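Local atomic coordinates of dihydrodipicolinate synthase (Agrobacterium tumefaciens, PDB entry 3B4U), a protein that probably catalyses an aldolase-type condensation of pyruvate with aspartate semialdehyde in lysine biosynthesis. Residues B[111-115]-B[116-120]. Numbering follows the deposited sequence.
Sequences KNVSD and DGLFA
Ser114 caps the first turn of helix 115-129 by turning its hydroxyl back on the backbone of Gly117: OG accepts from Gly117 N at 3.0 Å, with an N-H...O angle of 163°. The torsion makes this possible, since chi1 of 69° tucks OG between the backbone N and the carbonyl carbon, nearly in line with the N-H of a first-turn amide that has no helical carbonyl four residues earlier to bind. Serine suits the place because its acceptor sits on a short arm. Its carbonyl takes the next amide, Leu118 N to Ser114 O at 3.0 Å, and Phe119 N to Asp115 O (2.8 Å) continues the helical pattern. Beside the cap, Val113 CG2 meets Leu118 CD2 at 3.8 Å, the side chains crossing at about a right angle; their apolar branches suit closing over the helix start and packing on Val147. Asp115 and Asp116 bring carboxylates to this N-terminal end, where they probably interact favourably with the helix dipole's partial positive charge. Asp115 OD2 hydrogen-bonds Ser150 OG, while Asp116 OD1 forms a salt bridge with Arg156. The arrangement is a serine N-cap with a hydrophobic staple, starting the helix that follows strand 101-104 in the TIM barrel.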
ATOM      1  N   LYS B 111      -0.646   8.909   4.065  1.00  8.00           N
ATOM      2  CA  LYS B 111      -1.980   9.489   4.021  1.00  8.12           C
ATOM      3  C   LYS B 111      -1.939  11.008   3.934  1.00  8.50           C
ATOM      4  O   LYS B 111      -0.947  11.632   4.264  1.00  9.43           O
ATOM      5  CB  LYS B 111      -2.742   9.077   5.284  1.00  8.80           C
ATOM      6  CG  LYS B 111      -2.919   7.556   5.429  1.00  8.75           C
ATOM      7  CD  LYS B 111      -3.953   7.039   4.470  1.00  9.86           C
ATOM      8  CE  LYS B 111      -4.062   5.500   4.437  1.00  9.48           C
ATOM      9  NZ  LYS B 111      -2.863   4.833   3.827  1.00  8.14           N
ATOM     10  N   ASN B 112      -3.041  11.574   3.478  1.00  8.67           N
ATOM     11  CA  ASN B 112      -3.187  13.035   3.442  1.00  9.50           C
ATOM     12  C   ASN B 112      -2.087  13.695   2.638  1.00  9.83           C
ATOM     13  O   ASN B 112      -1.536  14.718   3.044  1.00 11.26           O
ATOM     14  CB  ASN B 112      -3.231  13.620   4.854  1.00 10.68           C
ATOM     15  CG  ASN B 112      -4.375  13.100   5.625  1.00 13.19           C
ATOM     16  OD1 ASN B 112      -5.542  13.309   5.256  1.00 17.52           O
ATOM     17  ND2 ASN B 112      -4.073  12.312   6.652  1.00 13.33           N
ATOM     18  N   VAL B 113      -1.780  13.129   1.485  1.00  9.21           N
ATOM     19  CA  VAL B 113      -0.734  13.677   0.654  1.00  9.61           C
ATOM     20  C   VAL B 113      -1.273  14.769  -0.267  1.00  9.34           C
ATOM     21  O   VAL B 113      -2.426  14.803  -0.610  1.00 10.07           O
ATOM     22  CB  VAL B 113      -0.005  12.572  -0.136  1.00  9.20           C
ATOM     23  CG1 VAL B 113       0.666  11.582   0.824  1.00 10.48           C
ATOM     24  CG2 VAL B 113      -0.947  11.858  -1.120  1.00 10.66           C
ATOM     25  N   SER B 114      -0.383  15.675  -0.626  1.00  9.28           N
ATOM     26  CA  SER B 114      -0.741  16.859  -1.400  1.00  9.02           C
ATOM     27  C   SER B 114      -0.738  16.598  -2.899  1.00  8.35           C
ATOM     28  O   SER B 114      -0.064  15.706  -3.401  1.00  8.28           O
ATOM     29  CB  SER B 114       0.210  18.007  -1.090  1.00  9.94           C
ATOM     30  OG  SER B 114       1.487  17.755  -1.591  1.00  9.93           O
ATOM     31  N   ASP B 115      -1.448  17.448  -3.644  1.00  8.21           N
ATOM     32  CA  ASP B 115      -1.389  17.403  -5.096  1.00  8.55           C
ATOM     33  C   ASP B 115       0.044  17.596  -5.585  1.00  8.20           C
ATOM     34  O   ASP B 115       0.463  16.935  -6.528  1.00  8.06           O
ATOM     35  CB  ASP B 115      -2.271  18.476  -5.735  1.00  8.75           C
ATOM     36  CG  ASP B 115      -3.733  18.145  -5.704  1.00 10.52           C
ATOM     37  OD1 ASP B 115      -4.155  17.271  -4.920  1.00 12.17           O
ATOM     38  OD2 ASP B 115      -4.475  18.779  -6.485  1.00 10.84           O
ATOM     39  N   ASP B 116       0.801  18.512  -4.972  1.00  7.91           N
ATOM     40  CA  ASP B 116       2.168  18.718  -5.392  1.00  8.12           C
ATOM     41  C   ASP B 116       3.000  17.436  -5.216  1.00  7.71           C
ATOM     42  O   ASP B 116       3.784  17.073  -6.072  1.00  7.94           O
ATOM     43  CB  ASP B 116       2.792  19.876  -4.626  1.00  8.24           C
ATOM     44  CG  ASP B 116       2.270  21.233  -5.032  1.00  8.66           C
ATOM     45  OD1 ASP B 116       1.582  21.356  -6.068  1.00  9.17           O
ATOM     46  OD2 ASP B 116       2.588  22.202  -4.325  1.00 10.13           O
ATOM     47  N   GLY B 117       2.845  16.777  -4.077  1.00  8.06           N
ATOM     48  CA  GLY B 117       3.526  15.530  -3.826  1.00  7.77           C
ATOM     49  C   GLY B 117       3.172  14.457  -4.842  1.00  7.14           C
ATOM     50  O   GLY B 117       4.024  13.730  -5.337  1.00  7.11           O
ATOM     51  N   LEU B 118       1.895  14.379  -5.168  1.00  6.63           N
ATOM     52  CA  LEU B 118       1.441  13.410  -6.175  1.00  6.77           C
ATOM     53  C   LEU B 118       1.974  13.740  -7.575  1.00  7.00           C
ATOM     54  O   LEU B 118       2.410  12.849  -8.289  1.00  6.83           O
ATOM     55  CB  LEU B 118      -0.075  13.353  -6.187  1.00  6.53           C
ATOM     56  CG  LEU B 118      -0.688  12.726  -4.943  1.00  6.92           C
ATOM     57  CD1 LEU B 118      -2.175  12.946  -4.954  1.00  8.80           C
ATOM     58  CD2 LEU B 118      -0.362  11.203  -4.843  1.00  8.32           C
ATOM     59  N   PHE B 119       1.965  15.023  -7.964  1.00  6.81           N
ATOM     60  CA  PHE B 119       2.510  15.393  -9.260  1.00  7.19           C
ATOM     61  C   PHE B 119       3.965  14.941  -9.357  1.00  7.51           C
ATOM     62  O   PHE B 119       4.388  14.365 -10.341  1.00  7.21           O
ATOM     63  CB  PHE B 119       2.416  16.920  -9.497  1.00  7.62           C
ATOM     64  CG  PHE B 119       2.983  17.325 -10.815  1.00  7.61           C
ATOM     65  CD1 PHE B 119       2.241  17.202 -11.966  1.00  7.94           C
ATOM     66  CD2 PHE B 119       4.306  17.719 -10.910  1.00  8.21           C
ATOM     67  CE1 PHE B 119       2.789  17.503 -13.190  1.00  9.43           C
ATOM     68  CE2 PHE B 119       4.868  18.001 -12.132  1.00  8.38           C
ATOM     69  CZ  PHE B 119       4.112  17.879 -13.268  1.00  9.20           C
ATOM     70  N   ALA B 120       4.737  15.236  -8.311  1.00  7.26           N
ATOM     71  CA  ALA B 120       6.129  14.857  -8.283  1.00  7.58           C
ATOM     72  C   ALA B 120       6.309  13.352  -8.349  1.00  7.54           C
ATOM     73  O   ALA B 120       7.237  12.861  -8.982  1.00  7.72           O
ATOM     74  CB  ALA B 120       6.794  15.428  -7.030  1.00  8.45           C
TER